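Local coordinates for ABC transporter, periplasmic substrate-binding protein (Vibrio cholerae O1 biovar eltor, PDB 1TWY), which probably binds phosphate in the periplasm and hands it to an ABC-type transporter for import into the cell, at residues E29-S35 / A77-S83; R40-L45 / L267-Y273; Y124-G129 / S175-P179; N187-K191 / I204-D210. One frame throughout, in Å; residues are numbered along the deposited sequence.

Contact 1: E29-S35 / A77-S83; sequences EITISGS and ADIAMTS. With PO4 (phosphate ion), chain I.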
loop_
_atom_site.group_PDB
_atom_site.type_symbol
_atom_site.label_atom_id
_atom_site.label_comp_id
_atom_site.label_asym_id
_atom_site.label_seq_id
_atom_site.Cartn_x
_atom_site.Cartn_y
_atom_site.Cartn_z
ATOM N N GLU A 29 23.849 0.306 16.415
ATOM C CA GLU A 29 23.122 0.763 15.195
ATOM C C GLU A 29 22.219 -0.402 14.744
ATOM O O GLU A 29 22.625 -1.507 14.853
ATOM C CB GLU A 29 24.114 1.152 14.100
ATOM C CG GLU A 29 24.118 2.633 13.685
ATOM C CD GLU A 29 24.295 2.887 12.167
ATOM O OE1 GLU A 29 24.945 2.054 11.462
ATOM O OE2 GLU A 29 23.772 3.927 11.659
ATOM N N ILE A 30 20.983 -0.116 14.328
ATOM C CA ILE A 30 20.053 -1.110 13.817
ATOM C C ILE A 30 19.720 -0.545 12.447
ATOM O O ILE A 30 19.472 0.608 12.322
ATOM C CB ILE A 30 18.742 -1.196 14.668
ATOM C CG1 ILE A 30 19.012 -1.871 16.009
ATOM C CG2 ILE A 30 17.709 -2.024 14.021
ATOM C CD1 ILE A 30 17.894 -1.659 17.036
ATOM N N THR A 31 19.670 -1.387 11.451
ATOM C CA THR A 31 19.373 -0.915 10.076
ATOM C C THR A 31 18.096 -1.624 9.704
ATOM O O THR A 31 18.041 -2.859 9.737
ATOM C CB THR A 31 20.457 -1.355 9.162
ATOM O OG1 THR A 31 21.710 -0.832 9.612
ATOM C CG2 THR A 31 20.247 -0.836 7.704
ATOM N N ILE A 32 17.038 -0.875 9.374
ATOM C CA ILE A 32 15.830 -1.488 8.906
ATOM C C ILE A 32 15.635 -0.982 7.464
ATOM O O ILE A 32 15.546 0.223 7.250
ATOM C CB ILE A 32 14.614 -1.165 9.885
ATOM C CG1 ILE A 32 13.323 -1.738 9.355
ATOM C CG2 ILE A 32 14.443 0.310 10.140
ATOM C CD1 ILE A 32 12.181 -1.879 10.440
ATOM N N SER A 33 15.482 -1.900 6.531
ATOM C CA SER A 33 15.516 -1.591 5.103
ATOM C C SER A 33 14.336 -2.121 4.419
ATOM O O SER A 33 13.898 -3.235 4.681
ATOM C CB SER A 33 16.790 -2.227 4.530
ATOM O OG SER A 33 17.871 -1.776 5.361
ATOM N N GLY A 34 13.892 -1.382 3.390
ATOM C CA GLY A 34 12.933 -1.899 2.438
ATOM C C GLY A 34 11.921 -0.859 1.986
ATOM O O GLY A 34 12.262 0.268 1.660
ATOM N N SER A 35 10.707 -1.284 2.028
ATOM C CA SER A 35 9.565 -0.528 1.619
ATOM C C SER A 35 9.537 0.924 1.972
ATOM O O SER A 35 9.651 1.310 3.122
ATOM C CB SER A 35 8.275 -1.212 2.091
ATOM O OG SER A 35 7.134 -0.392 1.929
ATOM N N ALA A 77 21.138 -5.648 6.420
ATOM C CA ALA A 77 20.076 -5.079 7.247
ATOM C C ALA A 77 19.771 -6.012 8.432
ATOM O O ALA A 77 19.904 -7.205 8.280
ATOM C CB ALA A 77 18.770 -4.909 6.407
ATOM N N ASP A 78 19.348 -5.469 9.584
ATOM C CA ASP A 78 18.889 -6.221 10.711
ATOM C C ASP A 78 17.417 -6.599 10.597
ATOM O O ASP A 78 16.990 -7.632 11.115
ATOM C CB ASP A 78 19.092 -5.448 11.956
ATOM C CG ASP A 78 20.530 -5.123 12.202
ATOM O OD1 ASP A 78 21.324 -6.082 12.435
ATOM O OD2 ASP A 78 20.941 -3.964 12.178
ATOM N N ILE A 79 16.648 -5.713 9.931
ATOM C CA ILE A 79 15.232 -5.851 9.767
ATOM C C ILE A 79 14.843 -5.514 8.366
ATOM O O ILE A 79 15.378 -4.568 7.893
ATOM C CB ILE A 79 14.413 -4.984 10.827
ATOM C CG1 ILE A 79 14.931 -5.307 12.249
ATOM C CG2 ILE A 79 12.939 -5.320 10.693
ATOM C CD1 ILE A 79 14.403 -4.412 13.351
ATOM N N ALA A 80 13.919 -6.191 7.715
ATOM C CA ALA A 80 13.411 -5.655 6.471
ATOM C C ALA A 80 11.939 -5.233 6.702
ATOM O O ALA A 80 11.217 -5.727 7.564
ATOM C CB ALA A 80 13.536 -6.604 5.353
HETATM N N MSE A 81 11.451 -4.353 5.815
HETATM C CA MSE A 81 10.087 -3.985 5.857
HETATM C C MSE A 81 9.547 -4.115 4.392
HETATM O O MSE A 81 10.262 -3.781 3.441
HETATM C CB MSE A 81 9.898 -2.573 6.463
HETATM C CG MSE A 81 10.560 -1.549 5.783
HETATM SE SE MSE A 81 10.665 0.117 6.998
HETATM C CE MSE A 81 12.091 0.640 5.813
ATOM N N THR A 82 8.363 -4.658 4.241
ATOM C CA THR A 82 7.740 -4.806 2.929
ATOM C C THR A 82 6.336 -4.281 2.992
ATOM O O THR A 82 5.726 -4.223 4.002
ATOM C CB THR A 82 7.683 -6.259 2.393
ATOM O OG1 THR A 82 6.738 -7.066 3.135
ATOM C CG2 THR A 82 9.041 -6.940 2.432
ATOM N N SER A 83 5.800 -3.899 1.825
ATOM C CA SER A 83 4.412 -3.593 1.650
ATOM C C SER A 83 3.605 -4.601 0.838
ATOM O O SER A 83 2.572 -4.280 0.190
ATOM C CB SER A 83 4.348 -2.192 1.083
ATOM O OG SER A 83 5.076 -2.197 -0.175
HETATM P P PO4 I . 7.525 -0.164 -1.737
HETATM O O1 PO4 I . 6.542 0.055 -0.574
HETATM O O2 PO4 I . 6.717 0.136 -3.122
HETATM O O3 PO4 I . 8.768 0.799 -1.664
HETATM O O4 PO4 I . 8.015 -1.583 -1.926
#
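With OG anti to the backbone N (chi1 169°), S35 reaches across toward S83, whose OG sits between its own backbone N and carbonyl carbon (chi1 59°); both hydroxyls thereby meet one phosphate oxygen. S35 OG donates to PO4 O1 at 2.6 Å and S83 OG to the same O1 at 2.7 Å. T36, S37 and S65 supply further hydroxyls to the ion, which probably came from the crystallisation liquor but occupies a site consistent with a phosphate receptor. Behind it, strands 29-34 and 79-82 run parallel at 28°, neighbours in the alpha/beta core of a periplasmic binding protein, and S35 stands at the N-cap of helix 36-52. The ladder alternates: S33 N donates to I79 O (3.0 Å), S33 O receives M81 N, and S35 N donates to M81 O. At the far end T31 O is gripped twice, by D78 N and I79 N, while T31 N donates to the anti lone pair of D78 OD2 (3.0 Å). On one face I32 CD1 packs on I79 CG2 at 3.5 Å, and the selenium of M81 lies 4.0 Å from I32 CG1.

Contact 2: R40-L45 / L267-Y273; sequences RIMDVL and LIVEYGY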
loop_
_atom_site.group_PDB
_atom_site.type_symbol
_atom_site.label_atom_id
_atom_site.label_comp_id
_atom_site.label_asym_id
_atom_site.label_seq_id
_atom_site.Cartn_x
_atom_site.Cartn_y
_atom_site.Cartn_z
ATOM N N ARG A 40 7.548 5.564 5.710
ATOM C CA ARG A 40 6.778 6.804 6.102
ATOM C C ARG A 40 6.411 6.657 7.614
ATOM O O ARG A 40 6.819 7.440 8.460
ATOM C CB ARG A 40 5.513 6.914 5.228
ATOM C CG ARG A 40 5.844 7.116 3.702
ATOM C CD ARG A 40 4.664 7.678 2.871
ATOM N NE ARG A 40 4.149 8.879 3.526
ATOM C CZ ARG A 40 2.885 9.083 3.879
ATOM N NH1 ARG A 40 1.942 8.160 3.658
ATOM N NH2 ARG A 40 2.561 10.226 4.466
ATOM N N ILE A 41 5.872 5.526 8.009
ATOM C CA ILE A 41 5.533 5.356 9.445
ATOM C C ILE A 41 6.730 4.918 10.254
ATOM O O ILE A 41 6.894 5.324 11.381
ATOM C CB ILE A 41 4.307 4.452 9.615
ATOM C CG1 ILE A 41 3.766 4.433 11.047
ATOM C CG2 ILE A 41 4.572 2.966 9.177
ATOM C CD1 ILE A 41 3.312 5.886 11.610
HETATM N N MSE A 42 7.671 4.181 9.623
HETATM C CA MSE A 42 8.834 3.744 10.396
HETATM C C MSE A 42 9.715 4.880 10.839
HETATM O O MSE A 42 10.311 4.843 11.905
HETATM C CB MSE A 42 9.674 2.635 9.686
HETATM C CG MSE A 42 10.770 2.023 10.401
HETATM SE SE MSE A 42 10.008 0.996 11.942
HETATM C CE MSE A 42 8.837 -0.231 11.022
ATOM N N ASP A 43 9.777 5.915 9.990
ATOM C CA ASP A 43 10.524 7.086 10.393
ATOM C C ASP A 43 10.026 7.694 11.744
ATOM O O ASP A 43 10.780 8.021 12.649
ATOM C CB ASP A 43 10.370 8.156 9.327
ATOM C CG ASP A 43 11.320 7.988 8.128
ATOM O OD1 ASP A 43 12.310 7.194 8.185
ATOM O OD2 ASP A 43 10.972 8.486 7.077
ATOM N N VAL A 44 8.727 7.755 11.880
ATOM C CA VAL A 44 8.141 8.160 13.184
ATOM C C VAL A 44 8.391 7.190 14.329
ATOM O O VAL A 44 8.731 7.601 15.449
ATOM C CB VAL A 44 6.663 8.309 13.048
ATOM C CG1 VAL A 44 6.053 8.824 14.372
ATOM C CG2 VAL A 44 6.294 9.338 11.917
ATOM N N LEU A 45 8.273 5.911 14.078
ATOM C CA LEU A 45 8.464 4.927 15.135
ATOM C C LEU A 45 9.904 4.981 15.621
ATOM O O LEU A 45 10.186 4.829 16.793
ATOM C CB LEU A 45 8.057 3.530 14.648
ATOM C CG LEU A 45 6.601 3.448 14.267
ATOM C CD1 LEU A 45 6.321 2.145 13.592
ATOM C CD2 LEU A 45 5.730 3.542 15.614
ATOM N N LEU A 267 0.609 5.008 17.643
ATOM C CA LEU A 267 1.174 5.886 16.586
ATOM C C LEU A 267 0.764 5.393 15.230
ATOM O O LEU A 267 0.274 6.178 14.351
ATOM C CB LEU A 267 2.657 5.944 16.654
ATOM C CG LEU A 267 3.183 6.839 17.762
ATOM C CD1 LEU A 267 4.623 6.602 17.995
ATOM C CD2 LEU A 267 3.065 8.314 17.422
ATOM N N ILE A 268 0.849 4.101 15.028
ATOM C CA ILE A 268 0.428 3.481 13.728
ATOM C C ILE A 268 -1.017 3.832 13.355
ATOM O O ILE A 268 -1.272 4.288 12.234
ATOM C CB ILE A 268 0.730 1.992 13.707
ATOM C CG1 ILE A 268 2.217 1.768 13.879
ATOM C CG2 ILE A 268 0.185 1.308 12.424
ATOM C CD1 ILE A 268 2.629 0.427 14.366
ATOM N N VAL A 269 -1.967 3.635 14.293
ATOM C CA VAL A 269 -3.369 3.911 14.149
ATOM C C VAL A 269 -3.636 5.401 13.872
ATOM O O VAL A 269 -4.485 5.776 13.046
ATOM C CB VAL A 269 -4.127 3.325 15.354
ATOM C CG1 VAL A 269 -5.545 3.809 15.401
ATOM C CG2 VAL A 269 -4.052 1.858 15.207
ATOM N N GLU A 270 -2.961 6.238 14.621
ATOM C CA GLU A 270 -3.206 7.627 14.494
ATOM C C GLU A 270 -2.829 8.159 13.155
ATOM O O GLU A 270 -3.454 9.125 12.696
ATOM C CB GLU A 270 -2.622 8.475 15.629
ATOM C CG GLU A 270 -1.197 8.856 15.656
ATOM C CD GLU A 270 -0.955 9.854 16.801
ATOM O OE1 GLU A 270 -1.688 10.917 16.845
ATOM O OE2 GLU A 270 0.069 9.607 17.560
ATOM N N TYR A 271 -1.838 7.543 12.525
ATOM C CA TYR A 271 -1.491 7.929 11.115
ATOM C C TYR A 271 -2.355 7.311 10.018
ATOM O O TYR A 271 -2.157 7.542 8.787
ATOM C CB TYR A 271 -0.015 7.734 10.897
ATOM C CG TYR A 271 0.908 8.810 11.497
ATOM C CD1 TYR A 271 1.226 8.879 12.838
ATOM C CD2 TYR A 271 1.400 9.852 10.684
ATOM C CE1 TYR A 271 2.044 9.883 13.349
ATOM C CE2 TYR A 271 2.205 10.802 11.169
ATOM C CZ TYR A 271 2.551 10.832 12.499
ATOM O OH TYR A 271 3.321 11.818 13.041
ATOM N N GLY A 272 -3.391 6.614 10.381
ATOM C CA GLY A 272 -4.382 6.071 9.434
ATOM C C GLY A 272 -4.080 4.678 8.985
ATOM O O GLY A 272 -4.804 4.202 8.124
ATOM N N TYR A 273 -3.161 3.940 9.654
ATOM C CA TYR A 273 -2.975 2.563 9.250
ATOM C C TYR A 273 -3.835 1.685 10.145
ATOM O O TYR A 273 -4.351 2.171 11.166
ATOM C CB TYR A 273 -1.530 2.144 9.276
ATOM C CG TYR A 273 -0.666 3.044 8.443
ATOM C CD1 TYR A 273 -0.657 2.915 7.100
ATOM C CD2 TYR A 273 0.040 4.044 9.011
ATOM C CE1 TYR A 273 0.095 3.726 6.342
ATOM C CE2 TYR A 273 0.814 4.901 8.244
ATOM C CZ TYR A 273 0.807 4.736 6.907
ATOM O OH TYR A 273 1.540 5.573 6.091
#
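I41 projects from helix 36-52 toward the last helical turn at 267-270 and the two tyrosines that follow it, and its CB, CG1 and CD1 meet successive neighbours. CB lies 3.8 Å from CE2 of Y273, the two side chains sliding past each other in opposite directions. One bond further, CG1 is held anti to the backbone N (chi1 -170°), which carries it toward the second helix; still near Y273 CE2, it meets I268 CG1 at 4.2 Å with the side chains at about a right angle. The tip, CD1, ends 3.8 Å from CG of the Y271 ring, equally close to its CD1, and also approaches the carbonyl oxygen of L267.

These partners are brought together by the end of helix 262-270, a Schellman motif with G272 at C-prime: G272 N bonds to V269 O and Y273 N to I268 O. This turn sets both tyrosines against the same helix, Y271 before the glycine and Y273 after it. One turn along from I41, L45 continues the apolar seam. Its CD2 reaches L267 CD1 at 4.0 Å, whereas CD1 lies against I268 CG1. V44, at the margin, places CG2 near the phenol end of Y271, 4.0 Å from OH. At the other margin the bent chain of R40 brings NH1 to 3.6 Å from Y273 OH, with the guanidinium and ring planes 62° apart. Beyond the pair, the ring of F239 meets that of Y273 with the planes at about 45°, while F258 and L259 pack on L45.

Contact 3: Y124-G129 / S175-P179; sequences YGIYKG and SDVAP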
loop_
_atom_site.group_PDB
_atom_site.type_symbol
_atom_site.label_atom_id
_atom_site.label_comp_id
_atom_site.label_asym_id
_atom_site.label_seq_id
_atom_site.Cartn_x
_atom_site.Cartn_y
_atom_site.Cartn_z
ATOM N N TYR A 124 -10.917 -4.192 -13.153
ATOM C CA TYR A 124 -9.854 -4.683 -14.009
ATOM C C TYR A 124 -10.079 -4.304 -15.456
ATOM O O TYR A 124 -9.195 -3.790 -16.169
ATOM C CB TYR A 124 -9.749 -6.220 -13.846
ATOM C CG TYR A 124 -8.760 -6.863 -14.805
ATOM C CD1 TYR A 124 -7.401 -6.984 -14.474
ATOM C CD2 TYR A 124 -9.146 -7.348 -16.075
ATOM C CE1 TYR A 124 -6.477 -7.582 -15.280
ATOM C CE2 TYR A 124 -8.251 -7.906 -16.868
ATOM C CZ TYR A 124 -6.858 -8.015 -16.513
ATOM O OH TYR A 124 -5.942 -8.627 -17.385
ATOM N N GLY A 125 -11.277 -4.617 -15.939
ATOM C CA GLY A 125 -11.619 -4.174 -17.268
ATOM C C GLY A 125 -11.542 -2.741 -17.654
ATOM O O GLY A 125 -11.046 -2.350 -18.756
ATOM N N ILE A 126 -11.883 -1.889 -16.672
ATOM C CA ILE A 126 -11.686 -0.464 -16.894
ATOM C C ILE A 126 -10.201 -0.037 -17.012
ATOM O O ILE A 126 -9.774 0.604 -17.955
ATOM C CB ILE A 126 -12.384 0.297 -15.711
ATOM C CG1 ILE A 126 -13.909 0.242 -15.866
ATOM C CG2 ILE A 126 -11.897 1.787 -15.638
ATOM C CD1 ILE A 126 -14.654 0.598 -14.660
ATOM N N TYR A 127 -9.373 -0.524 -16.095
ATOM C CA TYR A 127 -7.937 -0.215 -16.113
ATOM C C TYR A 127 -7.222 -0.835 -17.287
ATOM O O TYR A 127 -6.253 -0.287 -17.751
ATOM C CB TYR A 127 -7.250 -0.480 -14.740
ATOM C CG TYR A 127 -7.417 0.750 -13.873
ATOM C CD1 TYR A 127 -8.577 0.993 -13.187
ATOM C CD2 TYR A 127 -6.400 1.629 -13.748
ATOM C CE1 TYR A 127 -8.769 2.162 -12.469
ATOM C CE2 TYR A 127 -6.554 2.786 -12.956
ATOM C CZ TYR A 127 -7.676 3.049 -12.372
ATOM O OH TYR A 127 -7.906 4.241 -11.631
ATOM N N LYS A 128 -7.778 -1.939 -17.856
ATOM C CA LYS A 128 -7.188 -2.515 -19.041
ATOM C C LYS A 128 -7.576 -1.826 -20.312
ATOM O O LYS A 128 -6.927 -2.078 -21.312
ATOM C CB LYS A 128 -7.604 -3.973 -19.231
ATOM C CG LYS A 128 -6.898 -4.937 -18.360
ATOM C CD LYS A 128 -5.508 -5.317 -18.818
ATOM C CE LYS A 128 -5.492 -6.325 -20.001
ATOM N NZ LYS A 128 -4.281 -6.075 -20.827
ATOM N N GLY A 129 -8.587 -1.018 -20.301
ATOM C CA GLY A 129 -9.093 -0.318 -21.420
ATOM C C GLY A 129 -10.129 -1.179 -22.179
ATOM O O GLY A 129 -10.581 -0.745 -23.257
ATOM N N SER A 175 3.730 -2.901 -15.895
ATOM C CA SER A 175 2.351 -2.465 -15.790
ATOM C C SER A 175 1.550 -2.845 -17.049
ATOM O O SER A 175 1.986 -2.605 -18.175
ATOM C CB SER A 175 2.258 -0.935 -15.594
ATOM O OG SER A 175 0.937 -0.505 -15.589
ATOM N N ASP A 176 0.319 -3.319 -16.812
ATOM C CA ASP A 176 -0.558 -3.766 -17.916
ATOM C C ASP A 176 -1.789 -2.848 -18.009
ATOM O O ASP A 176 -2.782 -3.129 -18.716
ATOM C CB ASP A 176 -1.010 -5.171 -17.646
ATOM C CG ASP A 176 -1.495 -5.917 -18.913
ATOM O OD1 ASP A 176 -1.105 -5.590 -20.032
ATOM O OD2 ASP A 176 -2.272 -6.831 -18.735
ATOM N N VAL A 177 -1.726 -1.698 -17.373
ATOM C CA VAL A 177 -2.748 -0.671 -17.469
ATOM C C VAL A 177 -2.613 -0.025 -18.823
ATOM O O VAL A 177 -1.522 0.278 -19.317
ATOM C CB VAL A 177 -2.580 0.426 -16.337
ATOM C CG1 VAL A 177 -3.483 1.541 -16.427
ATOM C CG2 VAL A 177 -2.855 -0.229 -15.022
ATOM N N ALA A 178 -3.742 0.178 -19.390
ATOM C CA ALA A 178 -3.775 0.796 -20.721
ATOM C C ALA A 178 -3.047 2.121 -20.749
ATOM O O ALA A 178 -3.259 2.936 -19.928
ATOM C CB ALA A 178 -5.167 0.970 -21.114
ATOM N N PRO A 179 -2.177 2.373 -21.686
ATOM C CA PRO A 179 -1.349 3.566 -21.578
ATOM C C PRO A 179 -2.133 4.850 -21.939
ATOM O O PRO A 179 -1.569 5.913 -21.840
ATOM C CB PRO A 179 -0.200 3.301 -22.583
ATOM C CG PRO A 179 -0.818 2.472 -23.589
ATOM C CD PRO A 179 -1.801 1.548 -22.847
HETATM O O HOH W 1 -3.466 -8.093 -16.689
HETATM O O HOH W 2 -5.953 2.655 -18.705
HETATM O O HOH W 3 -3.717 -3.060 -21.075
HETATM O O HOH W 4 -1.414 -6.970 -22.161
#
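K128 and D176 form a salt bridge between the end of helix 120-128 and the loop after strand 172-175. The ammonium NZ lies 3.0 Å from D176 OD2 and approaches from above the carboxylate, 47° out of its plane. The lysine points away from the loop at its root, but bends along it fold the side chain back toward the loop; its CD passes 3.5 Å from D176 O. Alongside, A178 N donates to Y127 O at 3.0 Å, a nearly linear bond of 168°. V177 CG1 rests at the edge of the Y127 ring, 4.0 Å from CD2, and A178 CB touches K128 O.

Water forms the next shell. One molecule joins Y124 OH to D176 OD2, another bridges Y127 O and A178 O, and a third accepts from K128 NZ while donating to D176 O. With the lysine and a water on OD2, the carboxylate would probably be stabilised in its charged form. K128 CG lies over one face of the Y124 ring, 3.5 Å above its plane and offset toward the rim, which probably helps hold the side chain.

Farther out, Y127 OH bonds to V147 O and its ring meets F159 edge-to-face. The D176 side chain comes within about 5 Å of the magnesium ion, whose site includes G164 and T166. The helix ends in a Schellman motif with G129 at positive phi.

Contact 4: N187-K191 / I204-D210; sequences NSMMK and ISIGSVD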
loop_
_atom_site.group_PDB
_atom_site.type_symbol
_atom_site.label_atom_id
_atom_site.label_comp_id
_atom_site.label_asym_id
_atom_site.label_seq_id
_atom_site.Cartn_x
_atom_site.Cartn_y
_atom_site.Cartn_z
ATOM N N ASN A 187 -1.901 11.907 -4.018
ATOM C CA ASN A 187 -3.268 11.775 -3.617
ATOM C C ASN A 187 -4.029 13.042 -3.788
ATOM O O ASN A 187 -5.192 13.061 -4.176
ATOM C CB ASN A 187 -3.377 11.306 -2.162
ATOM C CG ASN A 187 -2.953 9.879 -1.964
ATOM O OD1 ASN A 187 -3.374 8.954 -2.721
ATOM N ND2 ASN A 187 -2.231 9.658 -0.820
ATOM N N SER A 188 -3.374 14.195 -3.447
ATOM C CA SER A 188 -4.046 15.436 -3.522
ATOM C C SER A 188 -4.510 15.790 -4.954
ATOM O O SER A 188 -5.614 16.246 -5.177
ATOM C CB SER A 188 -3.073 16.487 -2.990
ATOM O OG SER A 188 -3.171 16.541 -1.601
HETATM N N MSE A 189 -3.592 15.507 -5.848
HETATM C CA MSE A 189 -3.789 15.900 -7.269
HETATM C C MSE A 189 -4.822 14.884 -7.821
HETATM O O MSE A 189 -5.650 15.234 -8.618
HETATM C CB MSE A 189 -2.508 15.891 -8.087
HETATM C CG MSE A 189 -2.729 16.315 -9.510
HETATM SE SE MSE A 189 -1.052 16.344 -10.461
HETATM C CE MSE A 189 -1.744 16.693 -12.118
HETATM N N MSE A 190 -4.798 13.642 -7.386
HETATM C CA MSE A 190 -5.802 12.681 -7.788
HETATM C C MSE A 190 -7.195 13.133 -7.403
HETATM O O MSE A 190 -8.124 13.032 -8.186
HETATM C CB MSE A 190 -5.507 11.322 -7.176
HETATM C CG MSE A 190 -6.512 10.271 -7.412
HETATM SE SE MSE A 190 -6.433 9.620 -9.264
HETATM C CE MSE A 190 -5.128 8.605 -9.262
ATOM N N LYS A 191 -7.394 13.506 -6.123
ATOM C CA LYS A 191 -8.661 13.999 -5.718
ATOM C C LYS A 191 -9.104 15.253 -6.480
ATOM O O LYS A 191 -10.230 15.255 -6.853
ATOM C CB LYS A 191 -8.686 14.274 -4.248
ATOM C CG LYS A 191 -8.520 13.019 -3.391
ATOM C CD LYS A 191 -8.595 13.307 -1.797
ATOM C CE LYS A 191 -7.337 13.959 -1.314
ATOM N NZ LYS A 191 -7.536 14.343 0.197
ATOM N N ILE A 204 -6.733 6.205 -4.362
ATOM C CA ILE A 204 -5.979 7.000 -3.371
ATOM C C ILE A 204 -5.850 6.167 -2.107
ATOM O O ILE A 204 -6.592 5.219 -1.840
ATOM C CB ILE A 204 -6.693 8.282 -2.992
ATOM C CG1 ILE A 204 -8.130 8.080 -2.399
ATOM C CG2 ILE A 204 -6.767 9.318 -4.166
ATOM C CD1 ILE A 204 -8.741 9.483 -1.994
ATOM N N SER A 205 -4.847 6.487 -1.312
ATOM C CA SER A 205 -4.753 5.918 0.032
ATOM C C SER A 205 -6.049 6.188 0.826
ATOM O O SER A 205 -6.638 7.260 0.764
ATOM C CB SER A 205 -3.606 6.578 0.808
ATOM O OG SER A 205 -2.431 6.819 0.007
ATOM N N ILE A 206 -6.532 5.172 1.568
ATOM C CA ILE A 206 -7.816 5.260 2.177
ATOM C C ILE A 206 -7.919 6.409 3.184
ATOM O O ILE A 206 -8.959 7.088 3.258
ATOM C CB ILE A 206 -8.166 3.871 2.809
ATOM C CG1 ILE A 206 -9.612 3.845 3.176
ATOM C CG2 ILE A 206 -7.218 3.576 4.059
ATOM C CD1 ILE A 206 -10.090 2.449 3.351
ATOM N N GLY A 207 -6.792 6.722 3.807
ATOM C CA GLY A 207 -6.687 7.848 4.742
ATOM C C GLY A 207 -6.841 9.207 4.117
ATOM O O GLY A 207 -7.271 10.150 4.797
ATOM N N SER A 208 -6.575 9.306 2.810
ATOM C CA SER A 208 -6.694 10.580 2.089
ATOM C C SER A 208 -8.075 10.868 1.652
ATOM O O SER A 208 -8.328 11.957 1.177
ATOM C CB SER A 208 -5.700 10.626 0.942
ATOM O OG SER A 208 -6.074 9.743 -0.016
ATOM N N VAL A 209 -9.046 9.938 1.758
ATOM C CA VAL A 209 -10.405 10.217 1.409
ATOM C C VAL A 209 -10.975 11.429 2.069
ATOM O O VAL A 209 -10.846 11.548 3.311
ATOM C CB VAL A 209 -11.364 9.048 1.673
ATOM C CG1 VAL A 209 -12.842 9.412 1.362
ATOM C CG2 VAL A 209 -10.951 7.849 0.768
ATOM N N ASP A 210 -11.563 12.315 1.313
ATOM C CA ASP A 210 -12.312 13.442 1.910
ATOM C C ASP A 210 -13.542 13.723 1.124
ATOM O O ASP A 210 -13.878 12.950 0.195
ATOM C CB ASP A 210 -11.363 14.653 2.107
ATOM C CG ASP A 210 -10.916 15.285 0.818
ATOM O OD1 ASP A 210 -11.584 15.119 -0.228
ATOM O OD2 ASP A 210 -9.880 16.008 0.783
#
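Hydrogen bonds between N187 and S205 pair the start of helix 187-196 with the end of strand 200-205. The two ends of the N187 amide are used separately: OD1 accepts from S205 N at 3.2 Å, the donor standing 48° out of the carbonyl plane, while ND2 donates to S205 OG at 3.0 Å, tilted 20° from the amide plane. S208 OG turns back to S205 O (2.7 Å), meeting it on a lone pair; S208 N shares that oxygen, closing the 3-10 turn on which the asparagine CB rests.

Charge enters one helical turn later. K191 runs past I204 and bends at chi3 (-75°), delivering NZ to two acceptors: S208 O at 2.7 Å, in the carbonyl plane, and D210 OD2 at 2.9 Å, in a salt bridge met from above the carboxylate. The other oxygen, D210 OD1, is bonded to S212 OG.

Apolar contact fills the middle. I204 CG2 presses on M190 CG at 3.4 Å, tighter than usual for two carbons, and I204 CD1 lies against K191 CG, the two side chains crossing at about a right angle. V108 and V147 extend this packing into the sheet.

Because the amide is gripped at both ends its flip is defined, and because the ammonium is shared by a backbone carbonyl and a carboxylate, helix 187-196 is tied both to its strand and to the turn beyond, with D210 probably kept ionised.

How the contacts relate
From the N terminus, strand 29-34 opens contact 1 and runs directly into helix 36-52, which opens contact 2. Contact 1 closes at 77-83, pairing strands 29-34 and 79-82, before contact 2 closes near the C terminus by setting helix 36-52 against helix 262-270, so the two cross; they also touch, M42 packing on I32 and M81. Contacts 3 and 4 follow in series, each wholly within the long excursion that contact 2 spans. Contact 3 joins helix 120-128 to the loop after strand 172-175, and contact 4 closes a short helix-to-strand connection. Contacts 3 and 4 both lie across the chain's centre from contact 1, yet contact 4 reaches the same mixed sheet.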